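Local coordinates for protein nucleoporin nup120 (Schizosaccharomyces pombe, PDB 4GQ2) that serves as a structural component of the nuclear pore complex, whose nucleoporins can also act as docking partners for transiently associated nuclear transport factors, at residues A[49-54]-A[437-442]; A[242-247]-A[313-318]; A[631-636]-A[700-705]; A[818-821]-A[827-830]. All blocks are in the same frame, centred on the assembly; numbering follows the deposited sequence.

Contact 1 (A[49-54]-A[437-442])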
# COMPACT_ATOMS: atom_id res chain seq x y z
N LYS A 49 1.28 -27.00 12.86
CA LYS A 49 1.66 -28.16 12.03
C LYS A 49 1.05 -28.09 10.64
O LYS A 49 1.62 -28.58 9.68
CB LYS A 49 1.25 -29.48 12.70
CG LYS A 49 2.16 -29.93 13.84
CD LYS A 49 1.57 -31.16 14.51
CE LYS A 49 1.96 -31.25 15.98
NZ LYS A 49 0.83 -31.80 16.78
N LEU A 50 -0.13 -27.47 10.56
CA LEU A 50 -0.81 -27.23 9.29
C LEU A 50 0.03 -26.27 8.43
O LEU A 50 0.27 -26.53 7.25
CB LEU A 50 -2.18 -26.61 9.56
CG LEU A 50 -3.40 -26.90 8.68
CD1 LEU A 50 -4.31 -25.68 8.66
CD2 LEU A 50 -3.05 -27.32 7.26
N PHE A 51 0.46 -25.17 9.04
CA PHE A 51 1.30 -24.19 8.36
C PHE A 51 2.58 -24.85 7.86
O PHE A 51 2.91 -24.75 6.68
CB PHE A 51 1.62 -23.00 9.29
CG PHE A 51 2.35 -21.89 8.60
CD1 PHE A 51 1.68 -21.05 7.71
CD2 PHE A 51 3.70 -21.69 8.81
CE1 PHE A 51 2.35 -20.03 7.05
CE2 PHE A 51 4.38 -20.67 8.16
CZ PHE A 51 3.71 -19.84 7.28
N LYS A 52 3.27 -25.53 8.77
CA LYS A 52 4.52 -26.23 8.46
C LYS A 52 4.37 -27.26 7.35
O LYS A 52 5.22 -27.35 6.46
CB LYS A 52 5.12 -26.89 9.71
CG LYS A 52 5.72 -25.90 10.70
CD LYS A 52 6.57 -26.63 11.72
CE LYS A 52 6.84 -25.76 12.94
NZ LYS A 52 7.89 -26.35 13.82
N LYS A 53 3.28 -28.02 7.39
CA LYS A 53 3.07 -29.08 6.42
C LYS A 53 2.81 -28.48 5.04
O LYS A 53 3.33 -28.98 4.04
CB LYS A 53 1.92 -30.00 6.83
CG LYS A 53 1.81 -31.27 6.00
CD LYS A 53 0.65 -32.14 6.45
CE LYS A 53 0.55 -33.38 5.58
NZ LYS A 53 -0.65 -34.19 5.92
N GLU A 54 2.04 -27.40 5.00
CA GLU A 54 1.55 -26.84 3.74
C GLU A 54 2.38 -25.70 3.14
O GLU A 54 2.32 -25.49 1.93
CB GLU A 54 0.10 -26.37 3.88
CG GLU A 54 -0.84 -27.38 4.54
CD GLU A 54 -1.40 -28.42 3.60
OE1 GLU A 54 -1.32 -28.23 2.37
OE2 GLU A 54 -1.93 -29.44 4.09
N ILE A 437 -1.07 -15.32 7.51
CA ILE A 437 -2.27 -14.55 7.89
C ILE A 437 -3.52 -15.44 7.81
O ILE A 437 -4.33 -15.46 8.75
CB ILE A 437 -2.43 -13.25 7.07
CG1 ILE A 437 -1.24 -12.30 7.31
CG2 ILE A 437 -3.74 -12.55 7.40
CD1 ILE A 437 -1.25 -11.03 6.47
N GLN A 438 -3.64 -16.19 6.71
CA GLN A 438 -4.79 -17.08 6.52
C GLN A 438 -4.88 -18.15 7.60
O GLN A 438 -5.95 -18.40 8.15
CB GLN A 438 -4.73 -17.76 5.15
CG GLN A 438 -4.88 -16.81 3.98
CD GLN A 438 -4.58 -17.48 2.65
OE1 GLN A 438 -3.94 -18.53 2.60
NE2 GLN A 438 -5.04 -16.86 1.57
N VAL A 439 -3.75 -18.79 7.90
CA VAL A 439 -3.71 -19.82 8.94
C VAL A 439 -3.95 -19.21 10.32
O VAL A 439 -4.71 -19.76 11.11
CB VAL A 439 -2.41 -20.64 8.90
CG1 VAL A 439 -2.30 -21.55 10.12
CG2 VAL A 439 -2.37 -21.46 7.62
N ALA A 440 -3.32 -18.07 10.59
CA ALA A 440 -3.58 -17.34 11.83
C ALA A 440 -5.06 -16.98 11.97
O ALA A 440 -5.64 -17.09 13.06
CB ALA A 440 -2.73 -16.08 11.90
N LEU A 441 -5.68 -16.58 10.86
CA LEU A 441 -7.10 -16.25 10.84
C LEU A 441 -7.99 -17.43 11.24
O LEU A 441 -9.00 -17.24 11.92
CB LEU A 441 -7.51 -15.71 9.46
CG LEU A 441 -8.90 -15.08 9.35
CD1 LEU A 441 -9.06 -13.96 10.37
CD2 LEU A 441 -9.14 -14.57 7.94
N LEU A 442 -7.62 -18.64 10.81
CA LEU A 442 -8.29 -19.88 11.20
C LEU A 442 -8.38 -20.03 12.72
O LEU A 442 -9.45 -20.25 13.28
CB LEU A 442 -7.54 -21.09 10.63
CG LEU A 442 -8.09 -21.96 9.51
CD1 LEU A 442 -8.34 -21.20 8.21
CD2 LEU A 442 -7.12 -23.11 9.27
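Leu50 and Phe51 of helix 46-55 pack against Val439 and Leu442 of helix 434-443, a helix-to-helix contact that joins two excursions from the beta-propeller. The first helix lies in the chain between propeller strands 21-26 and 59-64. The second belongs to a group of helices inserted between strands 390-395 and 520-525. Closest approach of the backbones is at Phe51 and Val439, whose CA atoms are 6.7 Å apart, and 168 Å² of surface is buried between the two segments. Two pairs of apolar groups carry the contact. The CD1 methyl of Leu50 meets the CD2 methyl of Leu442 at 3.9 Å, the two side chains crossing at about a right angle and touching through one branch each. Phe51 CG stands anti to its own backbone N (chi1 -174°), which carries the ring out beside the carbonyl carbon. The ring is met at its edge: Val439 CG2 lies near the ring plane, 4.1 Å from CD1 of Phe51. This CG2 is the valine branch beside the Val439 N, whereas CG1 is anti to that N and lies beside the carbonyl carbon. Leu456 of helix 453-459 touches both Leu50 and Val439, joining a third helix to the seam, while Leu513 of helix 492-515 also packs on Val439. One turn along, Glu54 forms a salt bridge with Lys453. All four touching residues are buried, and the direct contact is consistent with apolar packing, with no hydrogen bond across it.

Contact 2 (A[242-247]-A[313-318])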
# COMPACT_ATOMS: atom_id res chain seq x y z
N ILE A 242 28.84 -32.92 -8.35
CA ILE A 242 28.47 -31.86 -9.30
C ILE A 242 28.87 -32.20 -10.74
O ILE A 242 29.92 -32.80 -10.99
CB ILE A 242 29.06 -30.48 -8.92
CG1 ILE A 242 30.55 -30.58 -8.60
CG2 ILE A 242 28.29 -29.87 -7.75
CD1 ILE A 242 31.29 -29.25 -8.66
N PHE A 243 28.02 -31.81 -11.68
CA PHE A 243 28.24 -32.03 -13.09
C PHE A 243 28.84 -30.78 -13.73
O PHE A 243 28.39 -29.67 -13.46
CB PHE A 243 26.91 -32.39 -13.77
CG PHE A 243 26.93 -32.30 -15.27
CD1 PHE A 243 27.73 -33.16 -16.03
CD2 PHE A 243 26.14 -31.36 -15.93
CE1 PHE A 243 27.73 -33.09 -17.41
CE2 PHE A 243 26.15 -31.28 -17.32
CZ PHE A 243 26.94 -32.14 -18.06
N LEU A 244 29.86 -30.97 -14.56
CA LEU A 244 30.53 -29.87 -15.25
C LEU A 244 30.44 -30.03 -16.76
O LEU A 244 30.16 -31.12 -17.26
CB LEU A 244 32.00 -29.78 -14.83
CG LEU A 244 32.40 -29.89 -13.36
CD1 LEU A 244 33.91 -29.88 -13.23
CD2 LEU A 244 31.79 -28.79 -12.50
N SER A 245 30.67 -28.94 -17.49
CA SER A 245 30.77 -28.94 -18.95
C SER A 245 31.52 -27.67 -19.43
O SER A 245 31.58 -26.69 -18.69
CB SER A 245 29.39 -29.10 -19.61
OG SER A 245 28.33 -28.79 -18.72
N THR A 246 32.09 -27.66 -20.63
CA THR A 246 31.95 -28.73 -21.63
C THR A 246 33.01 -29.83 -21.45
O THR A 246 33.55 -30.36 -22.43
CB THR A 246 31.95 -28.18 -23.08
OG1 THR A 246 31.47 -26.83 -23.09
CG2 THR A 246 31.06 -29.04 -23.99
N TYR A 247 33.31 -30.14 -20.19
CA TYR A 247 33.95 -31.40 -19.85
C TYR A 247 32.82 -32.35 -19.50
O TYR A 247 32.07 -32.09 -18.56
CB TYR A 247 34.87 -31.26 -18.64
CG TYR A 247 35.71 -30.01 -18.59
CD1 TYR A 247 36.39 -29.54 -19.71
CD2 TYR A 247 35.85 -29.31 -17.40
CE1 TYR A 247 37.16 -28.39 -19.66
CE2 TYR A 247 36.63 -28.16 -17.33
CZ TYR A 247 37.28 -27.71 -18.46
OH TYR A 247 38.05 -26.57 -18.39
N TYR A 313 40.17 -25.54 -6.47
CA TYR A 313 40.95 -26.40 -7.34
C TYR A 313 40.71 -26.04 -8.80
O TYR A 313 39.59 -25.69 -9.18
CB TYR A 313 40.56 -27.87 -7.14
CG TYR A 313 40.94 -28.46 -5.80
CD1 TYR A 313 40.14 -28.23 -4.68
CD2 TYR A 313 42.07 -29.26 -5.65
CE1 TYR A 313 40.47 -28.77 -3.45
CE2 TYR A 313 42.40 -29.81 -4.42
CZ TYR A 313 41.60 -29.56 -3.32
OH TYR A 313 41.91 -30.08 -2.09
N LYS A 314 41.77 -26.13 -9.60
CA LYS A 314 41.67 -25.96 -11.05
C LYS A 314 41.55 -27.32 -11.71
O LYS A 314 42.28 -28.26 -11.36
CB LYS A 314 42.90 -25.21 -11.58
CG LYS A 314 42.93 -25.00 -13.09
CD LYS A 314 42.17 -23.75 -13.52
CE LYS A 314 41.96 -23.69 -15.03
NZ LYS A 314 43.19 -23.35 -15.79
N LEU A 315 40.61 -27.45 -12.65
CA LEU A 315 40.50 -28.65 -13.46
C LEU A 315 41.22 -28.42 -14.79
O LEU A 315 40.91 -27.47 -15.52
CB LEU A 315 39.04 -29.03 -13.71
CG LEU A 315 38.61 -30.50 -13.57
CD1 LEU A 315 37.29 -30.71 -14.29
CD2 LEU A 315 39.63 -31.52 -14.06
N ASN A 316 42.17 -29.29 -15.08
CA ASN A 316 42.95 -29.24 -16.31
C ASN A 316 42.70 -30.49 -17.14
O ASN A 316 42.86 -31.62 -16.65
CB ASN A 316 44.44 -29.09 -15.99
CG ASN A 316 44.73 -27.83 -15.17
OD1 ASN A 316 44.36 -26.72 -15.56
ND2 ASN A 316 45.40 -28.01 -14.03
N ALA A 317 42.28 -30.29 -18.38
CA ALA A 317 41.99 -31.38 -19.31
C ALA A 317 42.91 -31.31 -20.52
O ALA A 317 43.19 -30.22 -21.03
CB ALA A 317 40.53 -31.34 -19.73
N ASN A 318 43.37 -32.46 -20.99
CA ASN A 318 44.21 -32.53 -22.20
C ASN A 318 43.58 -33.34 -23.33
O ASN A 318 42.36 -33.53 -23.38
CB ASN A 318 45.63 -33.02 -21.88
CG ASN A 318 45.66 -34.42 -21.26
OD1 ASN A 318 46.12 -34.59 -20.13
ND2 ASN A 318 45.19 -35.41 -22.00
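The phenol ring of Tyr247 is approached obliquely by two aliphatic groups, the CD1 methyl of Leu315 and the CB of Ala317, neither of which sits squarely over a face or at an edge. Leu315 CD1 is 3.7 Å from Tyr247 CD2 and 4.0 Å from its CE2, whereas Ala317 CB stays at 4.5 Å from Tyr247 CE1, on the same side of the ring plane. Tyr247 CG lies beside the backbone N and anti to the carbonyl carbon (chi1 -41°), which places the ring. The Tyr247 and Leu315 side chains slide past each other in opposite directions. Leu244 and Leu315 lie on strands of neighbouring propeller blades, each a four-stranded antiparallel sheet: strand 238-244 is an outermost strand of one, strand 309-317 an inner strand of the next. No hydrogen bond crosses the gap. Each strand pairs within its own sheet, Ile242 with Val251 and Leu315 with Ser296, and the sheets meet through side chains. Leu315 CD1 serves two partners, since Leu244 CD1 also reaches it at 3.6 Å. Tyr247 is in the loop after strand 238-244, where the peptide bond before Thr246 is cis, and its hydroxyl makes a weak hydrogen bond with the OG of Ser296.

Contact 3 (A[631-636]-A[700-705])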
# COMPACT_ATOMS: atom_id res chain seq x y z
N ASP A 631 17.40 21.21 28.55
CA ASP A 631 18.84 20.91 28.51
C ASP A 631 19.27 20.40 27.13
O ASP A 631 20.31 20.80 26.61
CB ASP A 631 19.23 19.88 29.57
CG ASP A 631 20.71 19.47 29.49
OD1 ASP A 631 21.56 20.22 30.01
OD2 ASP A 631 21.00 18.40 28.92
N TYR A 632 18.44 19.53 26.54
CA TYR A 632 18.75 18.94 25.24
C TYR A 632 18.72 19.97 24.11
O TYR A 632 19.47 19.86 23.14
CB TYR A 632 17.83 17.75 24.95
CG TYR A 632 18.21 17.00 23.69
CD1 TYR A 632 19.34 16.18 23.66
CD2 TYR A 632 17.45 17.11 22.53
CE1 TYR A 632 19.69 15.49 22.51
CE2 TYR A 632 17.79 16.43 21.38
CZ TYR A 632 18.91 15.62 21.37
OH TYR A 632 19.25 14.95 20.23
N ILE A 633 17.85 20.96 24.24
CA ILE A 633 17.83 22.10 23.32
C ILE A 633 19.16 22.86 23.43
O ILE A 633 19.83 23.13 22.42
CB ILE A 633 16.63 23.04 23.63
CG1 ILE A 633 15.31 22.37 23.20
CG2 ILE A 633 16.78 24.40 22.95
CD1 ILE A 633 14.07 23.06 23.71
N SER A 634 19.53 23.18 24.67
CA SER A 634 20.76 23.89 24.97
C SER A 634 21.98 23.11 24.46
O SER A 634 22.89 23.69 23.87
CB SER A 634 20.86 24.13 26.47
OG SER A 634 22.09 24.73 26.81
N THR A 635 21.97 21.80 24.66
CA THR A 635 23.02 20.93 24.15
C THR A 635 23.19 21.03 22.63
O THR A 635 24.31 21.14 22.14
CB THR A 635 22.75 19.46 24.53
OG1 THR A 635 22.72 19.35 25.95
CG2 THR A 635 23.83 18.53 23.98
N LEU A 636 22.07 21.01 21.90
CA LEU A 636 22.12 21.14 20.44
C LEU A 636 22.61 22.50 20.00
O LEU A 636 23.47 22.59 19.11
CB LEU A 636 20.75 20.86 19.83
CG LEU A 636 20.47 19.46 19.29
CD1 LEU A 636 20.80 18.37 20.29
CD2 LEU A 636 19.01 19.39 18.87
N LEU A 700 16.28 22.34 11.71
CA LEU A 700 16.10 23.70 11.17
C LEU A 700 15.03 24.49 11.92
O LEU A 700 15.23 25.66 12.23
CB LEU A 700 15.80 23.64 9.67
CG LEU A 700 16.96 23.82 8.68
CD1 LEU A 700 18.34 23.61 9.29
CD2 LEU A 700 16.77 22.95 7.44
N SER A 701 13.92 23.83 12.22
CA SER A 701 12.84 24.42 13.00
C SER A 701 13.25 24.81 14.42
O SER A 701 12.78 25.81 14.95
CB SER A 701 11.65 23.46 13.04
OG SER A 701 10.72 23.84 14.04
N LEU A 702 14.10 24.00 15.04
CA LEU A 702 14.61 24.30 16.38
C LEU A 702 15.50 25.54 16.35
O LEU A 702 15.30 26.48 17.12
CB LEU A 702 15.40 23.10 16.93
CG LEU A 702 15.78 23.10 18.42
CD1 LEU A 702 15.86 21.68 18.94
CD2 LEU A 702 17.09 23.83 18.69
N ILE A 703 16.47 25.53 15.44
CA ILE A 703 17.47 26.57 15.27
C ILE A 703 16.85 27.95 15.06
O ILE A 703 17.23 28.91 15.73
CB ILE A 703 18.39 26.23 14.07
CG1 ILE A 703 19.28 25.03 14.39
CG2 ILE A 703 19.23 27.43 13.64
CD1 ILE A 703 19.93 24.41 13.17
N THR A 704 15.89 28.05 14.14
CA THR A 704 15.32 29.34 13.75
C THR A 704 14.31 29.87 14.77
O THR A 704 13.73 30.94 14.58
CB THR A 704 14.67 29.30 12.34
OG1 THR A 704 13.57 28.37 12.33
CG2 THR A 704 15.70 28.90 11.28
N SER A 705 14.11 29.13 15.85
CA SER A 705 13.24 29.57 16.94
C SER A 705 14.05 29.95 18.18
O SER A 705 13.49 30.34 19.20
CB SER A 705 12.24 28.47 17.30
OG SER A 705 11.56 28.01 16.14
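On the helix whose Ile633 and Leu636 meet Leu702, the carbonyl O of Asp631 is gripped twice by one residue: Thr635 N bonds to Asp631 O at 2.7 Å, and Thr635 OG1 reaches the same Asp631 O at 2.9 Å. The hydroxyl comes from above the carbonyl plane, 44° out of it. This is a packing contact between helices 630-641 and 672-703 in the helical domain of Nup120, 129 Å² being buried between the two segments. At the end of the second helix, Ser705 OG turns back to Ser701 O at 2.8 Å, nearly in line with the carbonyl bond (177°). Ser701 OG in turn bonds to Leu616 O of helix 612-624, which ties this end to a further helix. None of these polar bonds crosses between the two segments; the crossing contact is purely aliphatic. The CD1 of Leu636 lies 3.5 Å above the plane of the Tyr632 ring, offset toward its rim, while its CD2 branch faces the other helix. Leu702 has CG anti to its backbone N (chi1 -168°) and divides its two methyls between residues about one helical turn apart: Leu702 CD2 meets Ile633 CG2 at 4.3 Å, while Leu702 CD1 meets Leu636 CD2 at 3.9 Å, those two leucines crossing at about a right angle.

Contact 4 (A[818-821]-A[827-830])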
# COMPACT_ATOMS: atom_id res chain seq x y z
N GLU A 818 -0.99 10.99 -13.39
CA GLU A 818 -1.47 11.08 -14.77
C GLU A 818 -1.44 9.70 -15.44
O GLU A 818 -2.40 9.33 -16.12
CB GLU A 818 -0.65 12.11 -15.57
CG GLU A 818 -1.31 12.58 -16.87
CD GLU A 818 -0.80 11.86 -18.11
OE1 GLU A 818 0.15 11.05 -18.01
OE2 GLU A 818 -1.35 12.10 -19.20
N LYS A 819 -0.37 8.94 -15.20
CA LYS A 819 -0.26 7.58 -15.74
C LYS A 819 -1.28 6.63 -15.13
O LYS A 819 -1.88 5.80 -15.83
CB LYS A 819 1.14 7.03 -15.56
CG LYS A 819 2.17 7.57 -16.53
CD LYS A 819 1.87 7.12 -17.96
CE LYS A 819 2.98 7.51 -18.92
NZ LYS A 819 3.32 8.96 -18.82
N LEU A 820 -1.49 6.76 -13.82
CA LEU A 820 -2.49 5.95 -13.13
C LEU A 820 -3.86 6.21 -13.75
O LEU A 820 -4.64 5.28 -13.97
CB LEU A 820 -2.50 6.24 -11.62
CG LEU A 820 -1.36 5.65 -10.77
CD1 LEU A 820 -1.37 6.23 -9.36
CD2 LEU A 820 -1.46 4.13 -10.72
N PHE A 821 -4.12 7.48 -14.03
CA PHE A 821 -5.38 7.90 -14.63
C PHE A 821 -5.56 7.24 -15.98
O PHE A 821 -6.58 6.59 -16.22
CB PHE A 821 -5.47 9.43 -14.74
CG PHE A 821 -6.82 9.91 -15.17
CD1 PHE A 821 -7.84 10.07 -14.24
CD2 PHE A 821 -7.08 10.18 -16.52
CE1 PHE A 821 -9.10 10.50 -14.64
CE2 PHE A 821 -8.33 10.61 -16.92
CZ PHE A 821 -9.35 10.77 -15.98
N ASN A 827 -9.59 5.13 -8.36
CA ASN A 827 -9.55 5.12 -6.90
C ASN A 827 -8.17 5.55 -6.36
O ASN A 827 -8.07 6.44 -5.52
CB ASN A 827 -9.96 3.75 -6.36
CG ASN A 827 -9.98 3.70 -4.84
OD1 ASN A 827 -10.87 4.26 -4.19
ND2 ASN A 827 -9.00 3.01 -4.26
N ALA A 828 -7.11 4.94 -6.89
CA ALA A 828 -5.74 5.32 -6.55
C ALA A 828 -5.55 6.82 -6.69
O ALA A 828 -5.11 7.49 -5.75
CB ALA A 828 -4.74 4.59 -7.44
N CYS A 829 -5.91 7.35 -7.86
CA CYS A 829 -5.83 8.78 -8.16
C CYS A 829 -6.54 9.64 -7.10
O CYS A 829 -5.97 10.62 -6.58
CB CYS A 829 -6.46 9.05 -9.52
SG CYS A 829 -5.53 8.35 -10.90
N MET A 830 -7.77 9.24 -6.78
CA MET A 830 -8.61 9.94 -5.81
C MET A 830 -8.00 9.90 -4.41
O MET A 830 -8.05 10.87 -3.66
CB MET A 830 -10.02 9.33 -5.82
CG MET A 830 -11.04 10.13 -5.03
SD MET A 830 -11.36 11.76 -5.73
CE MET A 830 -12.61 12.34 -4.58
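Leu820 faces Cys829 and Ala828 across the short connection between helices 812-822 and 826-832, an alpha-alpha hairpin of consecutive helices in the HEAT-repeat region of Nup120. Leu820 CB is the first atom of the side chain to touch, 3.8 Å from Cys829 SG. CG then extends beside the backbone N (chi1 -76°) and makes no close approach itself, but carries the CD1 methyl to Ala828, where Leu820 CD1 and Ala828 CB are 4.2 Å apart. From outside the pair, Phe773 of helix 770-777 packs on the same leucine. Both touching groups of the second helix thus bear on this one side chain, the sulfur near its base and the alanine methyl at its tip. Backbones come close as well, with Phe821 CA and Cys829 CA 6.5 Å apart. Phe821 joins the contact through its root rather than its ring: Phe821 CB is 4.0 Å from Cys829 SG, and the sulfur lies near the ring plane at the edge. The ring makes an edge-to-face stack with Tyr826 and also packs on Leu848. Asn827 and Met830, next to the touching residues, pack on side chains of another protein's chain. The shortest approach across the two segments is Cys829 SG to the backbone N of Phe821, 3.5 Å, without a hydrogen bond.

Overall arrangement
From the N terminus, the chain first enters contact 1 at 49-54 and leaves it at 437-442, closing a loop of 382 residues that holds most of the propeller. Contact 2 is nested inside that loop, its own smaller loop of 65 residues running between neighbouring propeller sheets; the centres of contacts 1 and 2 are about 46 Å apart. Contacts 3 and 4 follow in series, without crossing. Residues 631-636 and 700-705 close 63 mostly helical residues in the helical domain, and 818-821 with 827-830 close only five, between successive helices. Contacts 2 and 3 lie on opposite sides of the chain's centre, centres about 67 Å apart, and no two contacts touch.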